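Local structure of membrane protein implicated in regulation of membrane protease activity (Corynebacterium glutamicum ATCC 13032, 3CP0) at residues G40-D45 and E64-I69. The protein is probably a membrane-anchored NfeD-like protein whose soluble OB-fold domain probably binds partner proteins, and is implicated in regulating membrane protease activity. Sequence-based numbering, arbitrary orientation.
Sequences GQVRLD and EIVSVI. With ZN (zinc ion), chain B.
Leu-44 and Val-68 meet tip to tip in the interior of the domain, CD2 of the leucine lying 3.9 Å from CG2 of the valine. Two torsions set up this meeting: the leucine branch point CG stands anti to the backbone N (chi1 173°), which carries the methyls out from the strand, while in Val-68 CG2 lies beside the backbone N and CG1, anti to that N, takes no part in the touch. Two residues earlier in each strand, Val-42 and Val-66 repeat the pairing more loosely, with 4.3 Å between CG1 of Val-42 and CG2 of Val-66. All four residues are buried, and the join is wholly apolar. The CA atoms of Val-42 and Val-66 are 8.7 Å apart, so the strands face each other through their side chains and are not paired edge to edge.

Of the intervening residues, Arg-43, Ile-65 and Ile-69 lie on the surface, whereas Ser-67 is buried and its OG is hydrogen-bonded to the backbone N of Ala-82. Just past the end of strand 41-44, exposed Asp-45 binds a zinc ion through OD2 at 2.0 Å, with OD1 farther away at 2.8 Å; His-27 and a water molecule also bind this ion.

Strand 41-44 lies between strands 28-31 and 47-53 in the sheet, and Trp-49 of the latter packs against both Val-42 and Leu-44. Val-66 also touches Val-31 and Val-78, consistent with the closed hydrophobic core of an OB-fold barrel, spanned here from strand 41-44 to strand 65-72.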
ATOM      1  N   GLY A  40      -4.821   2.850   6.307  1.00 21.71           N
ATOM      2  CA  GLY A  40      -3.895   3.438   5.359  1.00 19.42           C
ATOM      3  C   GLY A  40      -4.575   3.539   3.989  1.00 19.13           C
ATOM      4  O   GLY A  40      -5.512   2.791   3.679  1.00 18.24           O
ATOM      5  N   GLN A  41      -4.112   4.463   3.191  1.00 16.74           N
ATOM      6  CA  GLN A  41      -4.643   4.661   1.843  1.00 17.36           C
ATOM      7  C   GLN A  41      -3.489   5.059   0.957  1.00 17.21           C
ATOM      8  O   GLN A  41      -2.628   5.880   1.371  1.00 18.12           O
ATOM      9  CB  GLN A  41      -5.728   5.736   1.810  1.00 17.90           C
ATOM     10  CG  GLN A  41      -7.020   5.282   2.511  1.00 18.14           C
ATOM     11  CD  GLN A  41      -8.184   6.288   2.359  1.00 22.57           C
ATOM     12  OE1 GLN A  41      -8.146   7.230   1.541  1.00 28.32           O
ATOM     13  NE2 GLN A  41      -9.220   6.090   3.168  1.00 29.02           N
ATOM     14  N   VAL A  42      -3.498   4.500  -0.245  1.00 16.92           N
ATOM     15  CA  VAL A  42      -2.442   4.856  -1.212  1.00 16.67           C
ATOM     16  C   VAL A  42      -3.057   5.189  -2.565  1.00 18.20           C
ATOM     17  O   VAL A  42      -4.183   4.778  -2.863  1.00 17.77           O
ATOM     18  CB  VAL A  42      -1.429   3.676  -1.408  1.00 17.92           C
ATOM     19  CG1 VAL A  42      -0.715   3.328  -0.091  1.00 18.83           C
ATOM     20  CG2 VAL A  42      -2.163   2.406  -2.002  1.00 18.65           C
ATOM     21  N   ARG A  43      -2.287   5.899  -3.394  0.50 17.60           N
ATOM     22  CA  ARG A  43      -2.657   6.186  -4.790  0.50 19.08           C
ATOM     23  C   ARG A  43      -1.941   5.196  -5.727  0.50 18.59           C
ATOM     24  O   ARG A  43      -0.696   5.157  -5.789  0.50 18.01           O
ATOM     25  CB  ARG A  43      -2.320   7.657  -5.139  0.50 18.84           C
ATOM     26  CG  ARG A  43      -2.435   7.986  -6.647  0.50 19.52           C
ATOM     27  CD  ARG A  43      -2.544   9.504  -6.962  0.50 22.32           C
ATOM     28  NE  ARG A  43      -1.713  10.336  -6.084  0.50 29.53           N
ATOM     29  CZ  ARG A  43      -1.777  11.663  -6.000  0.50 31.05           C
ATOM     30  NH1 ARG A  43      -2.634  12.360  -6.742  0.50 32.57           N
ATOM     31  NH2 ARG A  43      -0.970  12.302  -5.167  0.50 33.98           N
ATOM     32  N   LEU A  44      -2.718   4.392  -6.441  1.00 18.52           N
ATOM     33  CA  LEU A  44      -2.211   3.238  -7.191  1.00 20.06           C
ATOM     34  C   LEU A  44      -2.964   3.199  -8.566  1.00 19.01           C
ATOM     35  O   LEU A  44      -4.213   3.103  -8.596  1.00 18.32           O
ATOM     36  CB  LEU A  44      -2.489   1.948  -6.350  1.00 21.29           C
ATOM     37  CG  LEU A  44      -2.194   0.609  -7.022  1.00 21.78           C
ATOM     38  CD1 LEU A  44      -0.725   0.500  -7.490  1.00 23.11           C
ATOM     39  CD2 LEU A  44      -2.493  -0.454  -5.924  1.00 21.51           C
ATOM     40  N   ASP A  45      -2.230   3.304  -9.689  1.00 18.60           N
ATOM     41  CA  ASP A  45      -2.852   3.356 -11.045  1.00 19.62           C
ATOM     42  C   ASP A  45      -3.978   4.419 -11.104  1.00 19.54           C
ATOM     43  O   ASP A  45      -5.049   4.213 -11.672  1.00 20.21           O
ATOM     44  CB  ASP A  45      -3.396   1.981 -11.482  1.00 18.80           C
ATOM     45  CG  ASP A  45      -2.350   1.093 -12.155  1.00 21.69           C
ATOM     46  OD1 ASP A  45      -1.145   1.466 -12.182  1.00 18.78           O
ATOM     47  OD2 ASP A  45      -2.702  -0.018 -12.663  1.00 21.50           O
ATOM     48  N   GLU A  64       5.141   9.109   1.471  1.00 19.47           N
ATOM     49  CA  GLU A  64       6.139   8.060   1.166  1.00 21.63           C
ATOM     50  C   GLU A  64       5.730   7.235  -0.048  1.00 20.70           C
ATOM     51  O   GLU A  64       4.527   7.066  -0.309  1.00 19.91           O
ATOM     52  CB  GLU A  64       6.424   7.126   2.370  1.00 21.72           C
ATOM     53  CG  GLU A  64       7.119   7.880   3.548  1.00 26.09           C
ATOM     54  CD  GLU A  64       7.417   6.962   4.760  1.00 28.50           C
ATOM     55  OE1 GLU A  64       7.735   5.769   4.548  1.00 34.05           O
ATOM     56  OE2 GLU A  64       7.354   7.419   5.934  1.00 35.42           O
ATOM     57  N   ILE A  65       6.739   6.747  -0.781  1.00 18.57           N
ATOM     58  CA  ILE A  65       6.477   5.787  -1.868  1.00 17.96           C
ATOM     59  C   ILE A  65       6.724   4.368  -1.354  1.00 17.78           C
ATOM     60  O   ILE A  65       7.769   4.105  -0.722  1.00 19.58           O
ATOM     61  CB  ILE A  65       7.414   6.045  -3.101  1.00 18.38           C
ATOM     62  CG1 ILE A  65       7.355   7.520  -3.545  1.00 19.96           C
ATOM     63  CG2 ILE A  65       7.009   5.055  -4.229  1.00 19.11           C
ATOM     64  CD1 ILE A  65       5.927   8.054  -3.733  1.00 20.28           C
ATOM     65  N   VAL A  66       5.739   3.478  -1.564  1.00 17.18           N
ATOM     66  CA  VAL A  66       5.849   2.076  -1.159  1.00 17.19           C
ATOM     67  C   VAL A  66       5.671   1.158  -2.372  1.00 17.95           C
ATOM     68  O   VAL A  66       5.295   1.635  -3.471  1.00 18.15           O
ATOM     69  CB  VAL A  66       4.743   1.772  -0.114  1.00 18.02           C
ATOM     70  CG1 VAL A  66       5.033   2.640   1.126  1.00 16.93           C
ATOM     71  CG2 VAL A  66       3.330   2.154  -0.687  1.00 20.03           C
ATOM     72  N   SER A  67       5.953  -0.128  -2.185  1.00 17.46           N
ATOM     73  CA  SER A  67       5.760  -1.146  -3.208  1.00 18.04           C
ATOM     74  C   SER A  67       4.619  -2.049  -2.738  1.00 18.62           C
ATOM     75  O   SER A  67       4.578  -2.479  -1.556  1.00 19.99           O
ATOM     76  CB  SER A  67       7.045  -1.993  -3.405  1.00 21.02           C
ATOM     77  OG  SER A  67       7.909  -1.283  -4.319  1.00 22.82           O
ATOM     78  N   VAL A  68       3.700  -2.327  -3.653  1.00 17.20           N
ATOM     79  CA  VAL A  68       2.609  -3.295  -3.359  1.00 17.42           C
ATOM     80  C   VAL A  68       3.172  -4.701  -3.503  1.00 17.30           C
ATOM     81  O   VAL A  68       3.657  -5.077  -4.576  1.00 18.04           O
ATOM     82  CB  VAL A  68       1.391  -3.105  -4.307  1.00 19.38           C
ATOM     83  CG1 VAL A  68       0.308  -4.134  -3.979  1.00 18.78           C
ATOM     84  CG2 VAL A  68       0.833  -1.650  -4.184  1.00 19.50           C
ATOM     85  N   ILE A  69       3.186  -5.451  -2.405  1.00 16.86           N
ATOM     86  CA  ILE A  69       3.748  -6.812  -2.459  1.00 15.35           C
ATOM     87  C   ILE A  69       2.735  -7.949  -2.347  1.00 16.94           C
ATOM     88  O   ILE A  69       3.052  -9.107  -2.451  1.00 17.19           O
ATOM     89  CB  ILE A  69       4.991  -6.957  -1.455  1.00 18.46           C
ATOM     90  CG1 ILE A  69       4.600  -6.563  -0.027  1.00 17.95           C
ATOM     91  CG2 ILE A  69       6.134  -6.081  -1.922  1.00 20.47           C
ATOM     92  CD1 ILE A  69       3.582  -7.481   0.582  1.00 19.71           C
TER
HETATM   93 ZN    ZN B 101      -1.156  -1.037 -13.392  1.00 21.57          ZN
HETATM   94  O   HOH W   1      -2.128  -2.829 -13.996  1.00 24.98           O